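Amino Transferase (PDB 3ELE) probably transfers amino groups between amino acids and keto acids with pyridoxal-5'-phosphate as cofactor, as a class I/II aminotransferase. Local coordinates at residues Ala131-Pro135 with Asn182-Gly186; Val357-Ala361 with Trp370-Ser374; Leu148-Pro152 with Ala164-Arg168; Ile18-Phe22 with Asp39-Gly43. All blocks are in the same frame, centred on the assembly; numbering follows the deposited sequence.

Contact 1: residues Ala131-Pro135 with Asn182-Gly186. With PLP (pyridoxal-5'-phosphate), chain E.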
loop_
_atom_site.group_PDB
_atom_site.type_symbol
_atom_site.label_atom_id
_atom_site.label_comp_id
_atom_site.label_asym_id
_atom_site.label_seq_id
_atom_site.Cartn_x
_atom_site.Cartn_y
_atom_site.Cartn_z
ATOM N N ALA A 131 -9.827 18.884 16.861
ATOM C CA ALA A 131 -9.022 18.456 18.008
ATOM C C ALA A 131 -9.927 17.888 19.132
ATOM O O ALA A 131 -11.068 18.304 19.241
ATOM C CB ALA A 131 -8.165 19.595 18.548
ATOM N N PRO A 132 -9.449 16.887 19.911
ATOM C CA PRO A 132 -8.149 16.239 19.778
ATOM C C PRO A 132 -8.176 15.277 18.599
ATOM O O PRO A 132 -9.220 14.661 18.340
ATOM C CB PRO A 132 -7.993 15.501 21.092
ATOM C CG PRO A 132 -9.395 15.139 21.468
ATOM C CD PRO A 132 -10.232 16.290 21.013
ATOM N N TYR A 133 -7.046 15.142 17.902
ATOM C CA TYR A 133 -7.004 14.333 16.676
ATOM C C TYR A 133 -5.767 13.444 16.516
ATOM O O TYR A 133 -4.741 13.660 17.157
ATOM C CB TYR A 133 -7.158 15.270 15.462
ATOM C CG TYR A 133 -5.939 16.120 15.185
ATOM C CD1 TYR A 133 -5.686 17.281 15.911
ATOM C CD2 TYR A 133 -5.017 15.741 14.202
ATOM C CE1 TYR A 133 -4.528 18.032 15.688
ATOM C CE2 TYR A 133 -3.868 16.471 13.963
ATOM C CZ TYR A 133 -3.626 17.625 14.692
ATOM O OH TYR A 133 -2.486 18.320 14.401
ATOM N N PHE A 134 -5.914 12.442 15.648
ATOM C CA PHE A 134 -4.867 11.496 15.252
ATOM C C PHE A 134 -3.769 12.270 14.482
ATOM O O PHE A 134 -4.003 12.673 13.331
ATOM C CB PHE A 134 -5.523 10.421 14.381
ATOM C CG PHE A 134 -4.623 9.298 13.955
ATOM C CD1 PHE A 134 -3.854 8.596 14.885
ATOM C CD2 PHE A 134 -4.653 8.845 12.631
ATOM C CE1 PHE A 134 -3.056 7.515 14.473
ATOM C CE2 PHE A 134 -3.866 7.762 12.218
ATOM C CZ PHE A 134 -3.059 7.106 13.139
ATOM N N PRO A 135 -2.570 12.468 15.091
ATOM C CA PRO A 135 -1.546 13.322 14.457
ATOM C C PRO A 135 -1.066 12.929 13.065
ATOM O O PRO A 135 -0.633 13.803 12.313
ATOM C CB PRO A 135 -0.372 13.287 15.455
ATOM C CG PRO A 135 -0.981 12.835 16.744
ATOM C CD PRO A 135 -2.068 11.913 16.371
ATOM N N ASN A 182 -13.782 8.216 18.337
ATOM C CA ASN A 182 -12.550 9.016 18.246
ATOM C C ASN A 182 -11.272 8.543 18.949
ATOM O O ASN A 182 -11.292 8.126 20.108
ATOM C CB ASN A 182 -12.876 10.418 18.798
ATOM C CG ASN A 182 -11.782 11.486 18.505
ATOM O OD1 ASN A 182 -11.041 11.888 19.401
ATOM N ND2 ASN A 182 -11.727 11.963 17.279
ATOM N N ASN A 183 -10.162 8.646 18.214
ATOM C CA ASN A 183 -8.806 8.504 18.759
ATOM C C ASN A 183 -8.319 9.977 18.728
ATOM O O ASN A 183 -8.179 10.540 17.627
ATOM C CB ASN A 183 -7.925 7.625 17.874
ATOM C CG ASN A 183 -6.468 7.591 18.328
ATOM O OD1 ASN A 183 -6.159 7.932 19.473
ATOM N ND2 ASN A 183 -5.572 7.152 17.439
ATOM N N PRO A 184 -7.938 10.551 19.885
ATOM C CA PRO A 184 -7.736 9.997 21.237
ATOM C C PRO A 184 -8.813 10.102 22.334
ATOM O O PRO A 184 -8.634 9.477 23.396
ATOM C CB PRO A 184 -6.536 10.813 21.686
ATOM C CG PRO A 184 -6.865 12.121 21.255
ATOM C CD PRO A 184 -7.620 11.983 19.922
ATOM N N SER A 185 -9.887 10.855 22.101
ATOM C CA SER A 185 -10.855 11.136 23.163
ATOM C C SER A 185 -11.844 10.049 23.526
ATOM O O SER A 185 -12.397 10.074 24.624
ATOM C CB SER A 185 -11.660 12.391 22.839
ATOM O OG SER A 185 -12.589 12.130 21.808
ATOM N N GLY A 186 -12.101 9.132 22.597
ATOM C CA GLY A 186 -13.150 8.133 22.757
ATOM C C GLY A 186 -14.571 8.699 22.633
ATOM O O GLY A 186 -15.541 8.013 22.951
HETATM N N1 PLP E . -7.501 6.307 12.056
HETATM C C2 PLP E . -7.408 6.349 13.449
HETATM C C2A PLP E . -8.155 7.405 14.198
HETATM C C3 PLP E . -6.644 5.387 14.140
HETATM O O3 PLP E . -6.563 5.410 15.512
HETATM C C4 PLP E . -5.931 4.396 13.427
HETATM C C4A PLP E . -4.808 3.708 14.183
HETATM O O4A PLP E . -3.687 4.218 14.220
HETATM C C5 PLP E . -6.043 4.373 12.003
HETATM C C6 PLP E . -6.829 5.339 11.327
HETATM C C5A PLP E . -5.299 3.379 11.136
HETATM O O4P PLP E . -6.020 2.217 10.870
HETATM P P PLP E . -5.371 1.161 9.840
HETATM O O1P PLP E . -6.458 0.488 9.052
HETATM O O2P PLP E . -4.679 0.081 10.619
HETATM O O3P PLP E . -4.400 1.808 8.908
HETATM O O HOH W 1 -10.476 14.142 15.231
HETATM O O HOH W 2 -8.753 11.739 15.221
#

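Contact 2: residues Val357-Ala361 with Trp370-Ser374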
loop_
_atom_site.group_PDB
_atom_site.type_symbol
_atom_site.label_atom_id
_atom_site.label_comp_id
_atom_site.label_asym_id
_atom_site.label_seq_id
_atom_site.Cartn_x
_atom_site.Cartn_y
_atom_site.Cartn_z
ATOM N N VAL A 357 4.001 4.571 35.273
ATOM C CA VAL A 357 2.737 4.729 34.572
ATOM C C VAL A 357 3.090 5.458 33.288
ATOM O O VAL A 357 3.521 6.619 33.330
ATOM C CB VAL A 357 1.701 5.501 35.408
ATOM C CG1 VAL A 357 0.445 5.795 34.581
ATOM C CG2 VAL A 357 1.349 4.686 36.682
ATOM N N LEU A 358 2.899 4.777 32.157
ATOM C CA LEU A 358 3.250 5.281 30.851
ATOM C C LEU A 358 1.980 5.766 30.128
ATOM O O LEU A 358 1.223 4.991 29.552
ATOM C CB LEU A 358 4.037 4.225 30.057
ATOM C CG LEU A 358 5.125 3.460 30.839
ATOM C CD1 LEU A 358 5.895 2.530 29.919
ATOM C CD2 LEU A 358 6.082 4.396 31.533
ATOM N N ILE A 359 1.743 7.065 30.245
ATOM C CA ILE A 359 0.600 7.751 29.631
ATOM C C ILE A 359 1.162 8.757 28.671
ATOM O O ILE A 359 2.327 9.116 28.773
ATOM C CB ILE A 359 -0.371 8.364 30.679
ATOM C CG1 ILE A 359 0.341 9.316 31.666
ATOM C CG2 ILE A 359 -1.005 7.244 31.419
ATOM C CD1 ILE A 359 -0.550 9.909 32.726
ATOM N N VAL A 360 0.321 9.232 27.758
ATOM C CA VAL A 360 0.742 10.082 26.647
ATOM C C VAL A 360 0.113 11.474 26.735
ATOM O O VAL A 360 -1.109 11.586 26.820
ATOM C CB VAL A 360 0.317 9.396 25.301
ATOM C CG1 VAL A 360 0.642 10.256 24.103
ATOM C CG2 VAL A 360 0.991 8.007 25.155
ATOM N N ALA A 361 0.947 12.522 26.681
ATOM C CA ALA A 361 0.473 13.921 26.697
ATOM C C ALA A 361 -0.354 14.166 25.447
ATOM O O ALA A 361 0.007 13.696 24.373
ATOM C CB ALA A 361 1.642 14.915 26.772
ATOM N N TRP A 370 -4.297 17.706 28.955
ATOM C CA TRP A 370 -4.941 16.385 28.991
ATOM C C TRP A 370 -3.941 15.312 28.621
ATOM O O TRP A 370 -2.831 15.605 28.177
ATOM C CB TRP A 370 -6.110 16.338 28.001
ATOM C CG TRP A 370 -7.261 17.197 28.381
ATOM C CD1 TRP A 370 -7.325 18.548 28.284
ATOM C CD2 TRP A 370 -8.517 16.773 28.951
ATOM N NE1 TRP A 370 -8.530 18.996 28.738
ATOM C CE2 TRP A 370 -9.296 17.935 29.137
ATOM C CE3 TRP A 370 -9.069 15.521 29.294
ATOM C CZ2 TRP A 370 -10.609 17.902 29.672
ATOM C CZ3 TRP A 370 -10.375 15.473 29.826
ATOM C CH2 TRP A 370 -11.134 16.666 30.001
ATOM N N VAL A 371 -4.317 14.063 28.873
ATOM C CA VAL A 371 -3.512 12.907 28.492
ATOM C C VAL A 371 -4.405 11.799 27.940
ATOM O O VAL A 371 -5.599 11.757 28.232
ATOM C CB VAL A 371 -2.690 12.348 29.665
ATOM C CG1 VAL A 371 -1.720 13.404 30.191
ATOM C CG2 VAL A 371 -3.614 11.784 30.797
ATOM N N ARG A 372 -3.808 10.924 27.141
ATOM C CA ARG A 372 -4.478 9.774 26.574
ATOM C C ARG A 372 -3.919 8.525 27.253
ATOM O O ARG A 372 -2.698 8.293 27.245
ATOM C CB ARG A 372 -4.246 9.668 25.071
ATOM C CG ARG A 372 -5.063 8.513 24.463
ATOM C CD ARG A 372 -4.676 8.199 23.060
ATOM N NE ARG A 372 -3.431 7.446 22.973
ATOM C CZ ARG A 372 -2.934 6.922 21.845
ATOM N NH1 ARG A 372 -3.543 7.076 20.689
ATOM N NH2 ARG A 372 -1.792 6.250 21.881
ATOM N N ILE A 373 -4.831 7.716 27.789
ATOM C CA ILE A 373 -4.522 6.446 28.456
ATOM C C ILE A 373 -5.237 5.356 27.627
ATOM O O ILE A 373 -6.459 5.304 27.587
ATOM C CB ILE A 373 -5.056 6.455 29.922
ATOM C CG1 ILE A 373 -4.556 7.688 30.693
ATOM C CG2 ILE A 373 -4.686 5.176 30.634
ATOM C CD1 ILE A 373 -4.853 7.709 32.198
ATOM N N SER A 374 -4.479 4.526 26.915
ATOM C CA SER A 374 -5.059 3.455 26.103
ATOM C C SER A 374 -5.451 2.327 27.045
ATOM O O SER A 374 -4.707 2.052 28.001
ATOM C CB SER A 374 -4.052 2.937 25.068
ATOM O OG SER A 374 -3.561 3.983 24.257
#

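Contact 3: residues Leu148-Pro152 with Ala164-Arg168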
loop_
_atom_site.group_PDB
_atom_site.type_symbol
_atom_site.label_atom_id
_atom_site.label_comp_id
_atom_site.label_asym_id
_atom_site.label_seq_id
_atom_site.Cartn_x
_atom_site.Cartn_y
_atom_site.Cartn_z
ATOM N N LEU A 148 -2.954 21.181 6.893
ATOM C CA LEU A 148 -3.888 20.805 7.931
ATOM C C LEU A 148 -4.249 22.042 8.755
ATOM O O LEU A 148 -3.379 22.852 9.080
ATOM C CB LEU A 148 -3.283 19.738 8.818
ATOM C CG LEU A 148 -4.237 19.100 9.824
ATOM C CD1 LEU A 148 -5.298 18.263 9.084
ATOM C CD2 LEU A 148 -3.450 18.255 10.794
ATOM N N VAL A 149 -5.535 22.181 9.055
ATOM C CA VAL A 149 -6.081 23.272 9.874
ATOM C C VAL A 149 -6.774 22.591 11.057
ATOM O O VAL A 149 -7.628 21.748 10.853
ATOM C CB VAL A 149 -7.055 24.115 9.034
ATOM C CG1 VAL A 149 -7.795 25.164 9.884
ATOM C CG2 VAL A 149 -6.289 24.775 7.950
ATOM N N GLU A 150 -6.365 22.926 12.281
ATOM C CA GLU A 150 -6.926 22.351 13.500
ATOM C C GLU A 150 -8.023 23.209 14.076
ATOM O O GLU A 150 -7.812 24.407 14.256
ATOM C CB GLU A 150 -5.859 22.233 14.594
ATOM C CG GLU A 150 -4.691 21.353 14.235
ATOM C CD GLU A 150 -3.642 21.237 15.340
ATOM O OE1 GLU A 150 -3.882 21.666 16.489
ATOM O OE2 GLU A 150 -2.577 20.655 15.050
ATOM N N VAL A 151 -9.174 22.593 14.385
ATOM C CA VAL A 151 -10.228 23.279 15.129
ATOM C C VAL A 151 -9.942 22.988 16.616
ATOM O O VAL A 151 -9.783 21.799 16.989
ATOM C CB VAL A 151 -11.639 22.841 14.743
ATOM C CG1 VAL A 151 -12.678 23.580 15.610
ATOM C CG2 VAL A 151 -11.886 23.107 13.269
ATOM N N PRO A 152 -9.815 24.048 17.467
ATOM C CA PRO A 152 -9.615 23.828 18.917
ATOM C C PRO A 152 -10.701 22.951 19.558
ATOM O O PRO A 152 -11.875 23.023 19.168
ATOM C CB PRO A 152 -9.646 25.240 19.507
ATOM C CG PRO A 152 -9.245 26.104 18.403
ATOM C CD PRO A 152 -9.784 25.489 17.148
ATOM N N ALA A 164 -15.879 27.934 16.092
ATOM C CA ALA A 164 -14.460 27.771 15.763
ATOM C C ALA A 164 -14.319 27.107 14.388
ATOM O O ALA A 164 -13.554 27.589 13.562
ATOM C CB ALA A 164 -13.725 26.931 16.843
ATOM N N LEU A 165 -15.102 26.054 14.121
ATOM C CA LEU A 165 -15.045 25.357 12.820
ATOM C C LEU A 165 -15.415 26.287 11.678
ATOM O O LEU A 165 -14.643 26.399 10.736
ATOM C CB LEU A 165 -15.919 24.095 12.765
ATOM C CG LEU A 165 -16.091 23.367 11.413
ATOM C CD1 LEU A 165 -14.738 23.094 10.702
ATOM C CD2 LEU A 165 -16.897 22.089 11.608
ATOM N N GLU A 166 -16.577 26.940 11.783
ATOM C CA GLU A 166 -17.072 27.861 10.753
ATOM C C GLU A 166 -16.073 28.974 10.417
ATOM O O GLU A 166 -15.925 29.351 9.251
ATOM C CB GLU A 166 -18.420 28.474 11.173
ATOM C CG GLU A 166 -19.037 29.363 10.085
ATOM C CD GLU A 166 -20.473 29.776 10.325
ATOM O OE1 GLU A 166 -21.063 29.434 11.370
ATOM O OE2 GLU A 166 -21.014 30.461 9.432
ATOM N N GLU A 167 -15.415 29.495 11.452
ATOM C CA GLU A 167 -14.400 30.553 11.328
ATOM C C GLU A 167 -13.156 30.084 10.545
ATOM O O GLU A 167 -12.522 30.886 9.865
ATOM C CB GLU A 167 -14.022 31.062 12.730
ATOM C CG GLU A 167 -13.163 32.316 12.783
ATOM C CD GLU A 167 -12.739 32.719 14.209
ATOM O OE1 GLU A 167 -13.205 32.118 15.214
ATOM O OE2 GLU A 167 -11.920 33.661 14.317
ATOM N N ARG A 168 -12.831 28.789 10.618
ATOM C CA ARG A 168 -11.672 28.198 9.889
ATOM C C ARG A 168 -11.994 27.656 8.485
ATOM O O ARG A 168 -11.094 27.171 7.798
ATOM C CB ARG A 168 -11.016 27.119 10.750
ATOM C CG ARG A 168 -10.311 27.715 11.946
ATOM C CD ARG A 168 -10.035 26.721 13.016
ATOM N NE ARG A 168 -9.251 27.320 14.103
ATOM C CZ ARG A 168 -9.716 28.162 15.031
ATOM N NH1 ARG A 168 -10.988 28.559 15.052
ATOM N NH2 ARG A 168 -8.881 28.623 15.964
#

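Contact 4: residues Ile18-Phe22 with Asp39-Gly43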
loop_
_atom_site.group_PDB
_atom_site.type_symbol
_atom_site.label_atom_id
_atom_site.label_comp_id
_atom_site.label_asym_id
_atom_site.label_seq_id
_atom_site.Cartn_x
_atom_site.Cartn_y
_atom_site.Cartn_z
ATOM N N ILE A 18 5.624 8.252 21.383
ATOM C CA ILE A 18 4.796 7.113 21.835
ATOM C C ILE A 18 5.536 5.770 21.746
ATOM O O ILE A 18 5.479 4.968 22.693
ATOM C CB ILE A 18 3.461 7.020 21.038
ATOM C CG1 ILE A 18 2.559 8.207 21.369
ATOM C CG2 ILE A 18 2.678 5.754 21.395
ATOM C CD1 ILE A 18 1.293 8.282 20.513
ATOM N N ARG A 19 6.194 5.524 20.606
ATOM C CA ARG A 19 6.987 4.303 20.386
ATOM C C ARG A 19 8.162 4.239 21.350
ATOM O O ARG A 19 8.489 3.176 21.865
ATOM C CB ARG A 19 7.507 4.215 18.942
ATOM N N GLU A 20 8.794 5.384 21.591
ATOM C CA GLU A 20 9.912 5.482 22.549
ATOM C C GLU A 20 9.415 5.191 23.969
ATOM O O GLU A 20 10.125 4.595 24.763
ATOM C CB GLU A 20 10.533 6.880 22.497
ATOM C CG GLU A 20 11.174 7.238 21.127
ATOM C CD GLU A 20 12.635 6.934 20.984
ATOM O OE1 GLU A 20 13.338 6.743 21.987
ATOM O OE2 GLU A 20 13.087 6.907 19.829
ATOM N N LEU A 21 8.197 5.647 24.272
ATOM C CA LEU A 21 7.555 5.370 25.566
ATOM C C LEU A 21 7.286 3.867 25.684
ATOM O O LEU A 21 7.581 3.277 26.724
ATOM C CB LEU A 21 6.264 6.190 25.718
ATOM C CG LEU A 21 5.554 6.166 27.067
ATOM C CD1 LEU A 21 6.475 6.687 28.129
ATOM C CD2 LEU A 21 4.273 7.000 27.000
ATOM N N PHE A 22 6.769 3.249 24.614
ATOM C CA PHE A 22 6.548 1.786 24.586
ATOM C C PHE A 22 7.840 0.979 24.825
ATOM O O PHE A 22 7.843 0.044 25.640
ATOM C CB PHE A 22 5.868 1.325 23.287
ATOM C CG PHE A 22 5.748 -0.171 23.182
ATOM C CD1 PHE A 22 4.793 -0.853 23.938
ATOM C CD2 PHE A 22 6.635 -0.912 22.381
ATOM C CE1 PHE A 22 4.686 -2.263 23.878
ATOM C CE2 PHE A 22 6.542 -2.320 22.309
ATOM C CZ PHE A 22 5.563 -2.997 23.065
ATOM N N ASP A 39 1.851 0.264 31.325
ATOM C CA ASP A 39 1.935 0.785 29.975
ATOM C C ASP A 39 0.577 0.969 29.315
ATOM O O ASP A 39 -0.047 -0.012 28.867
ATOM C CB ASP A 39 2.822 -0.147 29.138
ATOM C CG ASP A 39 3.015 0.321 27.718
ATOM O OD1 ASP A 39 2.762 1.515 27.396
ATOM O OD2 ASP A 39 3.448 -0.548 26.918
ATOM N N PHE A 40 0.156 2.242 29.237
ATOM C CA PHE A 40 -1.064 2.652 28.556
ATOM C C PHE A 40 -0.739 3.490 27.311
ATOM O O PHE A 40 -1.588 4.267 26.878
ATOM C CB PHE A 40 -1.953 3.502 29.483
ATOM C CG PHE A 40 -2.251 2.875 30.813
ATOM C CD1 PHE A 40 -3.340 2.016 30.979
ATOM C CD2 PHE A 40 -1.481 3.196 31.922
ATOM C CE1 PHE A 40 -3.627 1.467 32.223
ATOM C CE2 PHE A 40 -1.753 2.641 33.168
ATOM C CZ PHE A 40 -2.828 1.782 33.317
ATOM N N SER A 41 0.441 3.303 26.700
ATOM C CA SER A 41 0.891 4.135 25.564
ATOM C C SER A 41 0.351 3.771 24.160
ATOM O O SER A 41 -0.583 4.407 23.696
ATOM C CB SER A 41 2.428 4.232 25.542
ATOM O OG SER A 41 3.019 2.980 25.233
ATOM N N ILE A 42 0.929 2.771 23.490
ATOM C CA ILE A 42 0.538 2.426 22.099
ATOM C C ILE A 42 -0.878 1.820 21.986
ATOM O O ILE A 42 -1.263 0.982 22.803
ATOM C CB ILE A 42 1.608 1.534 21.346
ATOM C CG1 ILE A 42 1.809 0.163 22.005
ATOM C CG2 ILE A 42 2.962 2.289 21.240
ATOM C CD1 ILE A 42 2.868 -0.713 21.286
ATOM N N GLY A 43 -1.623 2.267 20.970
ATOM C CA GLY A 43 -3.001 1.850 20.731
ATOM C C GLY A 43 -3.210 0.646 19.829
ATOM O O GLY A 43 -3.939 0.747 18.837
HETATM O O HOH W 3 6.075 -1.158 27.246
#

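Contact 1: residues Ala131-Pro135 with Asn182-Gly186
Two loops at the cofactor site of a PLP-dependent aminotransferase meet here, one following strand 126-130 and the other strand 173-178. Each carries a cis proline, Pro132 and Pro184. The two rings pack together, with Pro132 CB 3.6 Å from Pro184 CG, and Pro132 CG also rests on Ser185 CB at 3.8 Å. Asn182 is a t rotamer whose OD1 accepts hydrogen bonds from Ser185 N (3.1 Å) and Ser185 OG (2.9 Å). This is an Asx motif spanning Pro184. Tyr133 takes the p rotamer and points its CB away from the other loop; its OH bonds to Glu150. No direct hydrogen bond joins the two segments, but a water accepts from Phe134 N and donates to Asn183 O. Phe134 and Asn183, both t rotamers, reach the cofactor. The Phe134 ring has PLP C2 over one face, and its CD1 lies 3.4 Å from Asn183 ND2. Asn183 ND2 donates a 2.8 Å hydrogen bond to PLP O3.

Contact 2: residues Val357-Ala361 with Trp370-Ser374
Trp370 begins the second strand of an antiparallel beta hairpin. Its indole leads away from segment 357-361 and meets Phe337, Phe158 and Lys339, the last in a cation-pi contact. Val371 comes next. It forms a non-hydrogen-bonded pair with Ala361, with CA atoms 4.5 Å apart. Its CA also makes a CA-H...O contact with Val360 O at 3.2 Å. Val371 CG2 packs on Ile359 CD1 at 4.1 Å, and helix 345-353 covers this apolar side through Phe348 and Cys349. Arg372 forms the hydrogen-bonded pair with Val360. Arg372 N donates to Val360 O at 2.8 Å, and Val360 N donates to Arg372 O at 3.2 Å. The Val360 and Arg372 side chains lie on the same face of the sheet. The guanidinium continues past the hairpin to Ser41 O and Asn183 OD1, and the side chain comes within about 6 Å of PLP. Ile373 returns to the face of Val371. Its CG1 meets Ile359 CG2 at 3.7 Å. Ser374 touches nothing on the first segment and turns its OG to Ser41 O. The hairpin thus has an oily face against helices and a face with a buried charge. In aminotransferases of this fold, an arginine of the small domain placed like this binds the substrate carboxylate, so Arg372 probably does the same.

Contact 3: residues Leu148-Pro152 with Ala164-Arg168
Val151 is the main bump on the strand. Its two methyls enter the hollow between Ala164, Leu165 and Arg168. Val151 CG1 sits 3.7 Å from Ala164 CB, where the small alanine leaves room for it. Val151 CG2 meets Leu165 CD1 at 3.8 Å and Arg168 CD at 4.1 Å. Two residues earlier, Val149, on the same side of the strand, points its CB toward segment 164-168, and its CG1 touches Arg168 CB at 3.9 Å. Glu150 between them points its CB away, and its OE2 bonds to Tyr133. Strand 147-151 is an outermost strand, within this chain, of the seven-stranded mixed sheet in the large domain of the aminotransferase fold. Helix 162-167 packs at this edge of the sheet. Leu165 goes deeper, to Ile128 of the neighbouring strand and to Leu197 and Leu200 of helix 191-208. Nearer the surface, Arg168 lies along the strand and has more of its surface covered (81 Å²) than any other residue of the contact. Its chain is extended through chi2 and chi3, then bends at chi4 (75°). The bend lays one face of the guanidinium over Pro152, with Pro152 CD 3.4 Å from Arg168 CZ. Pro152 CD also reaches Ala164 CB at 4.2 Å. Arg168 NH1 donates to Ala164 O at 3.1 Å, which ties the arginine back to the helix backbone and holds the guanidinium beside the proline.

Contact 4: residues Ile18-Phe22 with Asp39-Gly43
Phe22 presents one face of its ring to Ile42. The Ile42 CD1 methyl stands 3.5 Å from the Phe22 ring centroid, 19° off the ring normal, in a CH-pi contact. The ring edge faces polar atoms instead: Phe22 CD1 is 3.3 Å from Asp39 OD2. One turn earlier on the helix, Ile18 CG2 packs on Ile42 CG2 at 3.5 Å. Leu21 CD2 touches Ser41 CB at 3.6 Å and continues to Val360 and Leu358. No direct hydrogen bond crosses the contact. A water bridges it, donating to both Phe22 O and Asp39 OD2 at 2.7 Å. The loop is braced from within. Asp39 OD1 accepts from Ser41 N (3.0 Å) and from Ser41 OG (2.6 Å). Ser41 O then meets Arg372 and Ser374. Helix 17-32 thus packs over the loop after strand 38-39, in the small domain, and the Ile18 side chain is about 9 Å from PLP. At the start of the loop, the bond from Ser41 N to Asp39 OD1 forms an Asx turn.

Along the chain the order is contact 4, contact 1, contact 2, with contact 3 falling between the two segments of contact 1. Contacts 2 and 4 are neighbours, with centres 9 Å apart, at the small-domain side of the fold. Contact 3 is at the far edge of the large seven-stranded sheet, about 29 Å from contact 4 between centres. Contact 1 lies between, 12 Å from contact 2 and 15 Å from contact 3, centre to centre. Arg372 of contact 2 bonds Asn183 of contact 1 and Ser41 of contact 4. Tyr133 and Glu150 tie contact 1 to contact 3, so the cofactor loops bond both to the large-domain sheet edge and to the small-domain hairpin.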